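Local coordinates for FMN-dependent NADH-azoreductase 1 (Bacillus anthracis, PDB 3U7I), which cleaves the azo bond of aromatic azo compounds with FMN and NADH, and probably also reduces quinones, working as a homodimer, at the interface of chains A and B. Numbering follows the deposited sequence. Chains: chain A/B, FMN-dependent NADH-azoreductase 1.

Contact 1 and contact 2 lie about 13 Å apart, measured between the centres of their C-alpha atoms, along the two-fold interface of the homodimer. Both bring the loop after strand 97-103 of one subunit to helix 111-120 of the other, with the chains exchanged: contact 1 uses the loop of chain B, contact 2 that of chain A. The same arrangement of lysine, aspartate, asparagine amide and histidine carbonyl is made twice. Contact 1 extends it to helix 165-177 and two selenomethionines, A:Met121 and A:Met173, whereas contact 2 extends it to the helix starts near the dyad. Together they tie each subunit's loop to its partner's helices.

Contact 1: the interface of chains A and B. Residues chain A 114, 118, 121, 169, 173; chain B 105-108.
With CG of A:Lys114 anti to its backbone N (chi1 180°) and the chain bent at chi2 and again at chi4, the ammonium NZ comes to lie 3.0 Å from the carbonyl O of B:His105, which it meets from above the carbonyl plane. The same NZ is held within its own subunit by a salt bridge to A:Asp118, where it takes the syn lone pair of OD1 at 2.8 Å. That carboxylate oxygen is gripped a second time by a side-chain amide: ND2 of B:Asn106 meets OD1 of A:Asp118 at 2.9 Å, on the anti side but tilted out of the carboxylate plane, in a nearly straight bond (171° at H). Two donors thus fix the carboxylate, and the paired lysine would be expected to stabilise its negative charge. The other N-H of this amide points to a water that also contacts NE2 of B:His105 and the backbone O of A:Asp118 and A:Met121.

The phenol of A:Tyr169 reaches the backbone of the same asparagine. Its OH donates to the carbonyl O of B:Asn106 at 2.7 Å, in the carbonyl plane, while that oxygen lies at the edge of the ring. ND2 of B:Asn108 sits over one face of the ring, 3.4 Å from CG of A:Tyr169, with the amide plane turned 56° from the ring. The opposite face is covered by CG of the selenomethionine A:Met173, whose bent chain then carries SE to 3.4 Å from CD2 of B:Phe107. The tip of A:Met121, also selenomethionine, comes to the edge of the B:Phe107 ring, CE lying 3.9 Å from CE2.

In this flavodoxin-like fold, B:His105 to B:Asn108 belong to the loop between strand 97-103 and helix 111-120; B:Asn106 and B:Phe107 both have left-handed backbone torsions. The loop lies against helix 111-120 and helix 165-177 of chain A.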
# COMPACT_ATOMS: atom_id res chain seq x y z
N LYS A 114 -4.40 -3.39 0.53
CA LYS A 114 -4.70 -2.05 1.04
C LYS A 114 -6.20 -1.73 0.94
O LYS A 114 -6.77 -1.19 1.89
CB LYS A 114 -3.90 -0.96 0.32
CG LYS A 114 -4.20 0.46 0.82
CD LYS A 114 -3.85 0.63 2.31
CE LYS A 114 -3.83 2.10 2.74
NZ LYS A 114 -5.08 2.87 2.48
N ASP A 118 -8.83 -0.92 3.98
CA ASP A 118 -9.74 0.23 3.91
C ASP A 118 -11.20 -0.17 4.18
O ASP A 118 -12.02 0.67 4.56
CB ASP A 118 -9.63 0.95 2.57
CG ASP A 118 -8.28 1.62 2.37
OD1 ASP A 118 -7.49 1.78 3.34
OD2 ASP A 118 -8.00 2.02 1.22
N MSE A 121 -10.82 -1.43 8.50
CA MSE A 121 -10.48 -0.44 9.52
C MSE A 121 -11.51 0.68 9.53
O MSE A 121 -11.36 1.67 8.82
CB MSE A 121 -9.07 0.11 9.30
CG MSE A 121 -7.98 -0.89 9.65
SE MSE A 121 -6.19 -0.12 9.41
CE MSE A 121 -6.34 1.33 10.72
N TYR A 169 3.79 -3.11 8.33
CA TYR A 169 2.45 -2.52 8.28
C TYR A 169 1.40 -3.47 8.87
O TYR A 169 0.64 -3.08 9.76
CB TYR A 169 2.07 -2.13 6.86
CG TYR A 169 0.65 -1.61 6.72
CD1 TYR A 169 0.32 -0.30 7.09
CD2 TYR A 169 -0.37 -2.41 6.21
CE1 TYR A 169 -0.98 0.18 6.96
CE2 TYR A 169 -1.66 -1.94 6.07
CZ TYR A 169 -1.97 -0.64 6.45
OH TYR A 169 -3.27 -0.18 6.31
N MSE A 173 -0.82 -2.76 12.17
CA MSE A 173 -2.25 -2.51 12.04
C MSE A 173 -3.06 -3.49 12.87
O MSE A 173 -4.01 -3.10 13.57
CB MSE A 173 -2.69 -2.58 10.58
CG MSE A 173 -2.15 -1.44 9.74
SE MSE A 173 -2.59 0.36 10.39
CE MSE A 173 -1.00 0.74 11.49
N HIS B 105 -4.68 7.65 4.51
CA HIS B 105 -5.76 6.87 5.08
C HIS B 105 -5.23 5.50 5.47
O HIS B 105 -4.62 4.81 4.65
CB HIS B 105 -6.94 6.72 4.12
CG HIS B 105 -8.18 6.21 4.77
ND1 HIS B 105 -8.67 6.73 5.96
CD2 HIS B 105 -9.04 5.22 4.42
CE1 HIS B 105 -9.77 6.09 6.30
NE2 HIS B 105 -10.02 5.17 5.39
N ASN B 106 -5.47 5.12 6.72
CA ASN B 106 -5.04 3.82 7.23
C ASN B 106 -3.53 3.55 7.12
O ASN B 106 -3.10 2.43 6.84
CB ASN B 106 -5.88 2.72 6.59
CG ASN B 106 -7.35 2.85 6.95
OD1 ASN B 106 -7.68 3.26 8.06
ND2 ASN B 106 -8.23 2.53 6.01
N PHE B 107 -2.75 4.61 7.34
CA PHE B 107 -1.32 4.55 7.63
C PHE B 107 -0.44 3.97 6.53
O PHE B 107 0.65 3.47 6.82
CB PHE B 107 -1.06 3.79 8.94
CG PHE B 107 -1.85 4.32 10.10
CD1 PHE B 107 -1.42 5.43 10.80
CD2 PHE B 107 -3.03 3.71 10.49
CE1 PHE B 107 -2.15 5.93 11.87
CE2 PHE B 107 -3.77 4.19 11.56
CZ PHE B 107 -3.32 5.30 12.25
N ASN B 108 -0.90 4.05 5.28
CA ASN B 108 -0.11 3.57 4.14
C ASN B 108 -0.48 4.36 2.90
O ASN B 108 -1.44 5.13 2.91
CB ASN B 108 -0.34 2.07 3.89
CG ASN B 108 0.92 1.33 3.41
OD1 ASN B 108 1.77 1.89 2.70
ND2 ASN B 108 1.02 0.05 3.79
O HOH W 1 -11.23 2.74 6.15
O HOH W 2 -9.84 4.58 9.16

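Contact 2: the interface of chains A and B. Residues chain A 105-106, 108-111; chain B 56, 111, 114-115, 118.
The loop of chain A that leads from strand 97-103 into helix 111-120, together with the first residue of that helix, runs against helix 111-120 of chain B, where A:Ser111 touches B:Asp115 and A:Ile109 touches B:Lys114. The bent B:Lys114 chain passes close to the backbone O of A:Ile109, CE approaching that oxygen to 3.5 Å, before NZ bonds to the carbonyl O of A:His105. As in the twin site, OD1 of B:Asp118 accepts from both this ammonium and the amide of A:Asn106, whose ND2 lies 2.6 Å from it. With chi1 at -60°, the A:His105 ring turns away from the water at ND2 of A:Asn106, whereas in contact 1 NE2 of B:His105 contacts the equivalent water.

At the helix start, OG of A:Ser111 stands in the crowded position between its backbone N and carbonyl carbon (chi1 66°) and donates 2.7 Å to OD1 of B:Asp115, on the syn side but 26° out of the carboxylate plane. A water joins the serine hydroxyl to the other oxygen of this carboxylate. Another water links the backbone N of A:Ser111 to B:Lys114 NZ and to OD2 of B:Asp118; the N-terminal end of helix 111-120 of chain A may thereby stabilise the B:Asp118 carboxylate. Beside the dyad the two serines face each other: CB of A:Ser111 is 3.3 Å from O of B:Ser111, and CB of B:Ser111 is 3.4 Å from O of A:Ser111.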
# COMPACT_ATOMS: atom_id res chain seq x y z
N HIS A 105 5.61 -7.98 -3.61
CA HIS A 105 5.96 -7.25 -4.83
C HIS A 105 6.28 -5.83 -4.40
O HIS A 105 5.41 -5.12 -3.88
CB HIS A 105 4.78 -7.16 -5.82
CG HIS A 105 4.24 -8.47 -6.31
ND1 HIS A 105 2.91 -8.64 -6.68
CD2 HIS A 105 4.84 -9.67 -6.53
CE1 HIS A 105 2.72 -9.88 -7.09
NE2 HIS A 105 3.87 -10.53 -7.01
N ASN A 106 7.52 -5.39 -4.60
CA ASN A 106 7.88 -4.01 -4.33
C ASN A 106 7.73 -3.55 -2.87
O ASN A 106 7.26 -2.44 -2.61
CB ASN A 106 7.14 -3.06 -5.28
CG ASN A 106 7.54 -3.27 -6.73
OD1 ASN A 106 8.72 -3.51 -7.03
ND2 ASN A 106 6.57 -3.20 -7.64
N ASN A 108 5.93 -3.90 -0.10
CA ASN A 108 4.73 -3.43 0.59
C ASN A 108 3.59 -4.40 0.29
O ASN A 108 3.74 -5.30 -0.54
CB ASN A 108 4.37 -2.00 0.13
CG ASN A 108 3.62 -1.20 1.20
OD1 ASN A 108 3.01 -1.75 2.12
ND2 ASN A 108 3.64 0.13 1.06
N ILE A 109 2.46 -4.24 0.99
CA ILE A 109 1.29 -5.08 0.73
C ILE A 109 0.78 -4.88 -0.70
O ILE A 109 0.95 -3.81 -1.29
CB ILE A 109 0.16 -4.80 1.74
CG1 ILE A 109 -0.25 -3.32 1.71
CG2 ILE A 109 0.57 -5.23 3.15
CD1 ILE A 109 -1.48 -3.01 2.54
N PRO A 110 0.16 -5.92 -1.28
CA PRO A 110 -0.48 -5.78 -2.59
C PRO A 110 -1.56 -4.70 -2.56
O PRO A 110 -2.20 -4.52 -1.52
CB PRO A 110 -1.11 -7.16 -2.81
CG PRO A 110 -0.25 -8.09 -2.01
CD PRO A 110 0.10 -7.30 -0.78
N SER A 111 -1.77 -4.01 -3.68
CA SER A 111 -2.74 -2.92 -3.72
C SER A 111 -4.16 -3.34 -3.28
O SER A 111 -4.85 -2.58 -2.60
CB SER A 111 -2.75 -2.24 -5.10
OG SER A 111 -3.21 -3.12 -6.10
N MSE B 56 -3.02 -2.34 -12.78
CA MSE B 56 -2.75 -3.12 -11.59
C MSE B 56 -2.06 -4.42 -11.99
O MSE B 56 -2.41 -5.01 -13.02
CB MSE B 56 -4.10 -3.43 -10.93
CG MSE B 56 -4.02 -4.29 -9.72
SE MSE B 56 -5.82 -4.73 -9.21
CE MSE B 56 -6.22 -6.06 -10.60
N SER B 111 -4.05 2.68 -2.37
CA SER B 111 -3.91 1.49 -3.21
C SER B 111 -3.42 1.81 -4.63
O SER B 111 -2.57 1.10 -5.17
CB SER B 111 -5.22 0.71 -3.28
OG SER B 111 -6.27 1.54 -3.74
N LYS B 114 0.28 2.34 -4.81
CA LYS B 114 0.97 1.05 -4.89
C LYS B 114 0.99 0.55 -6.34
O LYS B 114 2.04 0.12 -6.83
CB LYS B 114 0.33 0.01 -3.97
CG LYS B 114 1.06 -1.34 -3.98
CD LYS B 114 2.58 -1.16 -3.87
CE LYS B 114 3.33 -2.47 -3.54
NZ LYS B 114 3.06 -3.59 -4.48
N ASP B 115 -0.15 0.60 -7.03
CA ASP B 115 -0.20 0.22 -8.45
C ASP B 115 0.79 1.06 -9.26
O ASP B 115 1.44 0.54 -10.17
CB ASP B 115 -1.60 0.43 -9.04
CG ASP B 115 -2.59 -0.58 -8.54
OD1 ASP B 115 -2.17 -1.65 -8.07
OD2 ASP B 115 -3.80 -0.31 -8.65
N ASP B 118 4.15 -0.11 -8.82
CA ASP B 118 4.31 -1.36 -9.57
C ASP B 118 4.59 -1.13 -11.07
O ASP B 118 5.10 -2.02 -11.77
CB ASP B 118 3.09 -2.29 -9.38
CG ASP B 118 2.97 -2.83 -7.96
OD1 ASP B 118 3.99 -2.82 -7.21
OD2 ASP B 118 1.85 -3.25 -7.58
O HOH W 3 6.98 -3.66 -10.68
O HOH W 4 0.54 -4.50 -5.70
O HOH W 5 -5.45 -1.76 -7.43